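Local coordinates for serine protease inhibitor (Schistosoma haematobium, PDB 3STO), which adopts the serpin fold and probably inhibits serine-type endopeptidases, at residues Phe381-Tyr386 against Met395-Met400. Numbering follows the deposited sequence.
Sequences FICFIY and MAAKVM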
loop_
_atom_site.group_PDB
_atom_site.type_symbol
_atom_site.label_atom_id
_atom_site.label_comp_id
_atom_site.label_asym_id
_atom_site.label_seq_id
_atom_site.Cartn_x
_atom_site.Cartn_y
_atom_site.Cartn_z
ATOM N N PHE A 381 -1.429 -13.916 -10.757
ATOM C CA PHE A 381 -2.334 -13.974 -9.627
ATOM C C PHE A 381 -2.437 -12.626 -8.926
ATOM O O PHE A 381 -1.578 -11.758 -9.060
ATOM C CB PHE A 381 -1.858 -15.026 -8.634
ATOM C CG PHE A 381 -0.463 -14.774 -8.105
ATOM C CD1 PHE A 381 0.663 -15.131 -8.848
ATOM C CD2 PHE A 381 -0.271 -14.184 -6.869
ATOM C CE1 PHE A 381 1.932 -14.935 -8.354
ATOM C CE2 PHE A 381 1.013 -13.972 -6.369
ATOM C CZ PHE A 381 2.115 -14.354 -7.106
ATOM N N ILE A 382 -3.490 -12.473 -8.147
ATOM C CA ILE A 382 -3.649 -11.275 -7.339
ATOM C C ILE A 382 -3.451 -11.644 -5.870
ATOM O O ILE A 382 -3.887 -12.696 -5.409
ATOM C CB ILE A 382 -5.013 -10.577 -7.660
ATOM C CG1 ILE A 382 -4.823 -9.698 -8.906
ATOM C CG2 ILE A 382 -5.547 -9.759 -6.492
ATOM C CD1 ILE A 382 -5.694 -10.070 -10.004
ATOM N N CYS A 383 -2.738 -10.807 -5.145
ATOM C CA CYS A 383 -2.528 -11.091 -3.742
ATOM C C CYS A 383 -2.646 -9.838 -2.859
ATOM O O CYS A 383 -2.570 -8.699 -3.346
ATOM C CB CYS A 383 -1.208 -11.823 -3.528
ATOM S SG CYS A 383 0.192 -10.858 -3.989
ATOM N N PHE A 384 -2.856 -10.064 -1.563
ATOM C CA PHE A 384 -3.059 -8.985 -0.615
ATOM C C PHE A 384 -2.363 -9.292 0.686
ATOM O O PHE A 384 -2.233 -10.454 1.059
ATOM C CB PHE A 384 -4.529 -8.869 -0.301
ATOM C CG PHE A 384 -5.408 -8.625 -1.503
ATOM C CD1 PHE A 384 -5.668 -7.309 -1.942
ATOM C CD2 PHE A 384 -6.029 -9.678 -2.136
ATOM C CE1 PHE A 384 -6.508 -7.052 -2.996
ATOM C CE2 PHE A 384 -6.880 -9.451 -3.223
ATOM C CZ PHE A 384 -7.129 -8.131 -3.648
ATOM N N ILE A 385 -1.882 -8.261 1.374
ATOM C CA ILE A 385 -1.698 -8.411 2.805
ATOM C C ILE A 385 -3.006 -7.924 3.402
ATOM O O ILE A 385 -3.384 -6.783 3.206
ATOM C CB ILE A 385 -0.549 -7.614 3.310
ATOM C CG1 ILE A 385 0.737 -8.127 2.678
ATOM C CG2 ILE A 385 -0.538 -7.625 4.854
ATOM C CD1 ILE A 385 1.932 -7.230 2.927
ATOM N N TYR A 386 -3.746 -8.814 4.047
ATOM C CA TYR A 386 -5.090 -8.492 4.498
ATOM C C TYR A 386 -5.050 -8.262 6.006
ATOM O O TYR A 386 -4.406 -9.022 6.732
ATOM C CB TYR A 386 -6.040 -9.651 4.144
ATOM C CG TYR A 386 -7.465 -9.518 4.638
ATOM C CD1 TYR A 386 -8.337 -8.598 4.076
ATOM C CD2 TYR A 386 -7.943 -10.322 5.671
ATOM C CE1 TYR A 386 -9.642 -8.476 4.515
ATOM C CE2 TYR A 386 -9.251 -10.207 6.126
ATOM C CZ TYR A 386 -10.101 -9.268 5.544
ATOM O OH TYR A 386 -11.413 -9.141 5.972
HETATM N N MSE A 395 -2.224 -3.894 1.606
HETATM C CA MSE A 395 -1.349 -3.969 0.447
HETATM C C MSE A 395 -2.136 -4.782 -0.600
HETATM O O MSE A 395 -2.726 -5.819 -0.286
HETATM C CB MSE A 395 -0.013 -4.586 0.845
HETATM C CG MSE A 395 1.069 -4.684 -0.225
HETATM SE SE MSE A 395 0.875 -6.031 -1.650
HETATM C CE MSE A 395 0.666 -7.801 -0.812
ATOM N N ALA A 396 -2.196 -4.258 -1.821
ATOM C CA ALA A 396 -2.849 -4.899 -2.959
ATOM C C ALA A 396 -1.826 -5.016 -4.098
ATOM O O ALA A 396 -1.047 -4.105 -4.354
ATOM C CB ALA A 396 -4.109 -4.092 -3.419
ATOM N N ALA A 397 -1.813 -6.159 -4.750
ATOM C CA ALA A 397 -0.798 -6.470 -5.729
ATOM C C ALA A 397 -1.345 -7.379 -6.815
ATOM O O ALA A 397 -2.150 -8.270 -6.567
ATOM C CB ALA A 397 0.431 -7.123 -5.071
ATOM N N LYS A 398 -0.881 -7.145 -8.030
ATOM C CA LYS A 398 -1.069 -8.101 -9.097
ATOM C C LYS A 398 0.324 -8.584 -9.561
ATOM O O LYS A 398 1.214 -7.786 -9.899
ATOM C CB LYS A 398 -1.861 -7.485 -10.244
ATOM C CG LYS A 398 -1.993 -8.422 -11.440
ATOM C CD LYS A 398 -2.799 -7.800 -12.555
ATOM C CE LYS A 398 -2.053 -6.657 -13.209
ATOM N NZ LYS A 398 -2.544 -6.451 -14.599
ATOM N N VAL A 399 0.510 -9.893 -9.576
ATOM C CA VAL A 399 1.782 -10.470 -9.994
ATOM C C VAL A 399 1.639 -11.243 -11.302
ATOM O O VAL A 399 1.089 -12.349 -11.350
ATOM C CB VAL A 399 2.397 -11.355 -8.894
ATOM C CG1 VAL A 399 3.765 -11.784 -9.307
ATOM C CG2 VAL A 399 2.449 -10.593 -7.553
HETATM N N MSE A 400 2.124 -10.633 -12.370
HETATM C CA MSE A 400 2.076 -11.249 -13.691
HETATM C C MSE A 400 3.396 -11.906 -14.051
HETATM O O MSE A 400 3.438 -12.916 -14.744
HETATM C CB MSE A 400 1.767 -10.188 -14.737
HETATM C CG MSE A 400 0.297 -9.973 -14.945
HETATM SE SE MSE A 400 -0.032 -8.672 -16.366
HETATM C CE MSE A 400 -1.982 -8.751 -16.295
#
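With CG between its backbone N and carbonyl carbon (chi1 59°), Phe381 holds its ring side by side with Val399, whose CB sits over one face, offset toward the rim, 3.5 Å from CZ. This CH-pi contact occupies the face of the hairpin that also carries Cys383, Ala397, Ile385 and Met395. Met395, a selenomethionine, leaves the backbone with CG anti to N (chi1 -177°), then bends twice; its side chain crosses that of Ile385 at about a right angle, and CE comes 3.5 Å from Ile385 CG1. Between these two pairs, Cys383 SG rests 3.9 Å from Ala397 CB. On the other face, Phe384 CE1 meets Ala396 CB obliquely at 3.8 Å, while Ile382 CG1 touches Lys398 CB. The lysine chain then leads away, and its NZ is hydrogen-bonded to Phe34 O. Met395 O takes the N-H of Ile385 and a CA-H contact from Phe384, 3.2 Å from CA to O. Strands 253-260 and 39-41 flank this hairpin, which matches the C-terminal strands of serpin sheet B; helices 269-273 and 279-283 pack on the Phe384 face. Apolar contacts thus join the strands on both faces, the lysine charge is carried away, and the antiparallel main-chain bonding weakens from Val399 N to Phe381 O, short and straight (2.8 Å), toward Met395 N to Ile385 O, weak at 3.5 Å.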